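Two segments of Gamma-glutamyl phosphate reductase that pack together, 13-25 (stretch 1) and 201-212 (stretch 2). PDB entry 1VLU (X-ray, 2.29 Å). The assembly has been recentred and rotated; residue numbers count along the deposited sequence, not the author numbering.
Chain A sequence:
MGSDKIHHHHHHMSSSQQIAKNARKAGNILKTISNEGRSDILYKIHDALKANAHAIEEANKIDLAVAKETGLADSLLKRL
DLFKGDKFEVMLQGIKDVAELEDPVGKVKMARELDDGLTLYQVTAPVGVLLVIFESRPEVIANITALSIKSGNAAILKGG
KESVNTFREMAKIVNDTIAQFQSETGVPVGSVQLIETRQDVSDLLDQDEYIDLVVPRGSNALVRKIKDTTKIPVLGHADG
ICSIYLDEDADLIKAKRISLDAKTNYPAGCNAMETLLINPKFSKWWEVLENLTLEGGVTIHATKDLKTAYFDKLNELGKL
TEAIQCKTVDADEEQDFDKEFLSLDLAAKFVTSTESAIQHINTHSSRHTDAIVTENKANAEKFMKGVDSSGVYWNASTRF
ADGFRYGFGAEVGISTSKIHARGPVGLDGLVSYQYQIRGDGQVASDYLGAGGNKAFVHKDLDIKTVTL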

# COMPACT_ATOMS: atom_id res chain seq x y z
N MSE A 13 -1.13 -19.16 7.64
CA MSE A 13 -0.80 -17.90 8.30
C MSE A 13 0.62 -17.96 8.87
O MSE A 13 0.92 -18.79 9.73
CB MSE A 13 -1.79 -17.64 9.44
CG MSE A 13 -1.66 -16.27 10.10
SE MSE A 13 -3.13 -15.01 9.72
CE MSE A 13 -3.13 -15.02 7.71
N SER A 14 1.49 -17.07 8.39
CA SER A 14 2.86 -16.99 8.91
C SER A 14 2.92 -16.33 10.30
O SER A 14 1.96 -15.68 10.75
CB SER A 14 3.80 -16.28 7.93
OG SER A 14 3.74 -14.87 8.03
N SER A 15 4.05 -16.53 10.97
CA SER A 15 4.34 -15.94 12.27
C SER A 15 4.09 -14.42 12.30
O SER A 15 3.38 -13.92 13.18
CB SER A 15 5.80 -16.23 12.61
OG SER A 15 5.99 -16.29 14.01
N SER A 16 4.66 -13.71 11.32
CA SER A 16 4.53 -12.27 11.17
C SER A 16 3.12 -11.86 10.85
O SER A 16 2.67 -10.82 11.33
CB SER A 16 5.46 -11.76 10.09
OG SER A 16 6.77 -12.23 10.32
N GLN A 17 2.41 -12.68 10.07
CA GLN A 17 1.01 -12.39 9.76
C GLN A 17 0.16 -12.48 11.01
O GLN A 17 -0.73 -11.65 11.21
CB GLN A 17 0.43 -13.33 8.70
CG GLN A 17 0.93 -13.08 7.29
CD GLN A 17 0.07 -13.77 6.24
OE1 GLN A 17 0.41 -14.85 5.75
NE2 GLN A 17 -1.07 -13.16 5.91
N GLN A 18 0.44 -13.47 11.85
CA GLN A 18 -0.35 -13.68 13.07
C GLN A 18 -0.09 -12.56 14.10
O GLN A 18 -1.01 -12.05 14.75
CB GLN A 18 -0.07 -15.07 13.65
CG GLN A 18 -1.06 -15.52 14.73
CD GLN A 18 -2.50 -15.62 14.23
OE1 GLN A 18 -2.84 -16.52 13.46
NE2 GLN A 18 -3.35 -14.69 14.68
N ILE A 19 1.18 -12.19 14.23
CA ILE A 19 1.59 -11.06 15.03
C ILE A 19 0.85 -9.81 14.61
O ILE A 19 0.22 -9.17 15.45
CB ILE A 19 3.12 -10.89 15.01
CG1 ILE A 19 3.77 -12.00 15.85
CG2 ILE A 19 3.54 -9.49 15.46
CD1 ILE A 19 5.27 -12.21 15.60
N ALA A 20 0.88 -9.48 13.32
CA ALA A 20 0.24 -8.28 12.80
C ALA A 20 -1.29 -8.30 12.95
O ALA A 20 -1.91 -7.27 13.24
CB ALA A 20 0.64 -8.04 11.35
N LYS A 21 -1.88 -9.47 12.74
CA LYS A 21 -3.31 -9.67 12.87
C LYS A 21 -3.79 -9.46 14.31
O LYS A 21 -4.81 -8.78 14.54
CB LYS A 21 -3.72 -11.07 12.34
CG LYS A 21 -5.22 -11.33 12.39
CD LYS A 21 -5.59 -12.69 11.77
CE LYS A 21 -6.82 -13.30 12.47
NZ LYS A 21 -7.28 -14.55 11.78
N ASN A 22 -3.07 -10.05 15.26
CA ASN A 22 -3.33 -9.88 16.70
C ASN A 22 -3.20 -8.44 17.17
O ASN A 22 -3.96 -7.99 18.03
CB ASN A 22 -2.41 -10.78 17.52
CG ASN A 22 -2.74 -12.27 17.35
OD1 ASN A 22 -3.85 -12.63 16.95
ND2 ASN A 22 -1.77 -13.12 17.63
N ALA A 23 -2.24 -7.72 16.60
CA ALA A 23 -2.07 -6.29 16.83
C ALA A 23 -3.28 -5.50 16.38
O ALA A 23 -3.72 -4.61 17.10
CB ALA A 23 -0.83 -5.80 16.13
N ARG A 24 -3.82 -5.82 15.20
CA ARG A 24 -5.01 -5.16 14.69
C ARG A 24 -6.22 -5.42 15.58
O ARG A 24 -7.01 -4.50 15.86
CB ARG A 24 -5.30 -5.58 13.24
CG ARG A 24 -6.22 -4.58 12.53
CD ARG A 24 -6.48 -4.92 11.07
NE ARG A 24 -7.36 -3.91 10.46
CZ ARG A 24 -8.69 -3.95 10.44
NH1 ARG A 24 -9.34 -4.98 10.99
NH2 ARG A 24 -9.38 -2.96 9.88
N LYS A 25 -6.36 -6.66 16.04
CA LYS A 25 -7.42 -7.04 16.96
C LYS A 25 -7.30 -6.30 18.29
O LYS A 25 -8.28 -5.74 18.77
CB LYS A 25 -7.43 -8.57 17.19
CG LYS A 25 -7.94 -9.36 15.97
CD LYS A 25 -8.14 -10.85 16.26
N VAL A 201 10.01 -11.59 12.20
CA VAL A 201 11.06 -11.47 11.18
C VAL A 201 10.85 -10.28 10.24
O VAL A 201 10.01 -9.41 10.51
CB VAL A 201 11.28 -12.81 10.39
CG1 VAL A 201 11.63 -13.96 11.36
CG2 VAL A 201 10.06 -13.17 9.54
N SER A 202 11.62 -10.21 9.15
CA SER A 202 11.51 -9.10 8.18
C SER A 202 10.23 -9.18 7.33
O SER A 202 9.92 -8.25 6.57
CB SER A 202 12.77 -8.98 7.30
OG SER A 202 13.22 -10.25 6.87
N ASP A 203 9.52 -10.30 7.49
CA ASP A 203 8.16 -10.49 6.96
C ASP A 203 7.13 -9.49 7.52
O ASP A 203 6.11 -9.26 6.89
CB ASP A 203 7.67 -11.92 7.22
CG ASP A 203 7.87 -12.84 6.03
OD1 ASP A 203 8.43 -12.40 5.00
OD2 ASP A 203 7.47 -14.02 6.12
N LEU A 204 7.40 -8.93 8.71
CA LEU A 204 6.54 -7.91 9.33
C LEU A 204 6.39 -6.64 8.49
O LEU A 204 5.34 -6.02 8.52
CB LEU A 204 7.04 -7.51 10.72
CG LEU A 204 6.70 -8.39 11.92
CD1 LEU A 204 7.48 -7.95 13.16
CD2 LEU A 204 5.20 -8.45 12.19
N LEU A 205 7.45 -6.26 7.78
CA LEU A 205 7.42 -5.14 6.85
C LEU A 205 6.54 -5.36 5.61
O LEU A 205 6.26 -4.40 4.87
CB LEU A 205 8.84 -4.77 6.46
CG LEU A 205 9.63 -3.98 7.52
CD1 LEU A 205 11.11 -3.91 7.19
CD2 LEU A 205 9.05 -2.58 7.72
N ASP A 206 6.10 -6.61 5.40
CA ASP A 206 5.17 -6.95 4.33
C ASP A 206 3.69 -6.91 4.78
O ASP A 206 2.79 -7.10 3.96
CB ASP A 206 5.49 -8.36 3.79
CG ASP A 206 6.89 -8.48 3.18
OD1 ASP A 206 7.49 -7.44 2.82
OD2 ASP A 206 7.39 -9.62 3.06
N GLN A 207 3.45 -6.65 6.06
CA GLN A 207 2.09 -6.74 6.60
C GLN A 207 1.32 -5.44 6.51
O GLN A 207 0.68 -5.05 7.46
CB GLN A 207 2.09 -7.24 8.06
CG GLN A 207 2.84 -8.57 8.30
CD GLN A 207 2.39 -9.63 7.33
OE1 GLN A 207 1.19 -9.81 7.10
NE2 GLN A 207 3.36 -10.33 6.72
N ASP A 208 1.34 -4.79 5.36
CA ASP A 208 0.67 -3.51 5.22
C ASP A 208 -0.86 -3.53 5.17
O ASP A 208 -1.48 -2.47 5.17
CB ASP A 208 1.26 -2.71 4.06
CG ASP A 208 0.80 -3.21 2.72
OD1 ASP A 208 0.66 -4.44 2.54
OD2 ASP A 208 0.61 -2.35 1.84
N GLU A 209 -1.46 -4.72 5.18
CA GLU A 209 -2.91 -4.81 5.38
C GLU A 209 -3.28 -4.61 6.84
O GLU A 209 -4.42 -4.29 7.15
CB GLU A 209 -3.49 -6.17 4.93
CG GLU A 209 -2.75 -6.85 3.81
CD GLU A 209 -1.71 -7.84 4.33
OE1 GLU A 209 -2.11 -8.92 4.82
OE2 GLU A 209 -0.49 -7.53 4.26
N TYR A 210 -2.33 -4.85 7.73
CA TYR A 210 -2.59 -4.80 9.16
C TYR A 210 -1.82 -3.68 9.87
O TYR A 210 -2.25 -3.22 10.92
CB TYR A 210 -2.24 -6.12 9.83
CG TYR A 210 -2.92 -7.34 9.26
CD1 TYR A 210 -4.31 -7.51 9.36
CD2 TYR A 210 -2.18 -8.35 8.66
CE1 TYR A 210 -4.94 -8.66 8.84
CE2 TYR A 210 -2.78 -9.50 8.14
CZ TYR A 210 -4.16 -9.65 8.23
OH TYR A 210 -4.75 -10.79 7.72
N ILE A 211 -0.67 -3.28 9.31
CA ILE A 211 0.20 -2.30 9.95
C ILE A 211 0.11 -0.99 9.22
O ILE A 211 0.26 -0.95 8.00
CB ILE A 211 1.67 -2.77 10.07
CG1 ILE A 211 1.76 -4.10 10.83
CG2 ILE A 211 2.57 -1.69 10.74
CD1 ILE A 211 3.15 -4.77 10.80
N ASP A 212 -0.16 0.07 9.98
CA ASP A 212 -0.40 1.40 9.44
C ASP A 212 0.79 2.35 9.43
O ASP A 212 0.80 3.30 8.66
CB ASP A 212 -1.59 2.04 10.18
CG ASP A 212 -2.81 1.14 10.22
OD1 ASP A 212 -3.47 1.02 9.15
OD2 ASP A 212 -3.09 0.52 11.28
O HOH W 1 6.69 -14.96 9.14

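The helix that begins at Ser15 lies against an irregular segment of the chain, and the contact, which buries 594 Å² in total, is made mainly by packing, with no direct hydrogen bond between the two stretches and one water bridging them. Tyr210 contributes the most surface. Its CA-to-CB bond points toward the helix, and with chi1 in the m well the ring lies along the two turns from Gln17 to Arg24. The backbone N of Lys21 sits over one face of the ring, 4.2 Å from Tyr210 CG, but this amide is already committed to Gln17 O within the helix. Arg24, extended with its first three chi angles all t, places CD at the ring edge, 3.8 Å from Tyr210 CD1, while its guanidinium is engaged elsewhere in the structure.

Ala20 fills the middle of the contact. The CA atoms of Ala20 and Tyr210 are 5.8 Å apart, and Ala20 CB meets Gln207 CB at 3.7 Å, Tyr210 CB at 3.8 Å and Ile211 CG1 at 4.1 Å.

Ser16, one turn earlier, is buried at the tightest point of the backbone register, its CA 5.1 Å from that of Leu204. Its OG lies 3.2 Å from Asp203 CB and 3.5 Å from Val201 CG2, both carbon atoms, and its carbonyl O is 3.6 Å from Leu204 CD2. Leu204 CD2 also reaches Ile19 CG2 at 3.8 Å, extending the apolar packing. Gln207 is held in place within its own stretch by a hydrogen bond from NE2 to Asp203 O (3.0 Å), and its OE1 approaches Gln17 CG at 3.3 Å.

At the helix start, Ser14 OG caps the helix by accepting from Gln17 N (3.3 Å). A water bridges the stretches here, accepting from Ser16 N at 3.2 Å and donating to Asp203 OD2 at 3.3 Å.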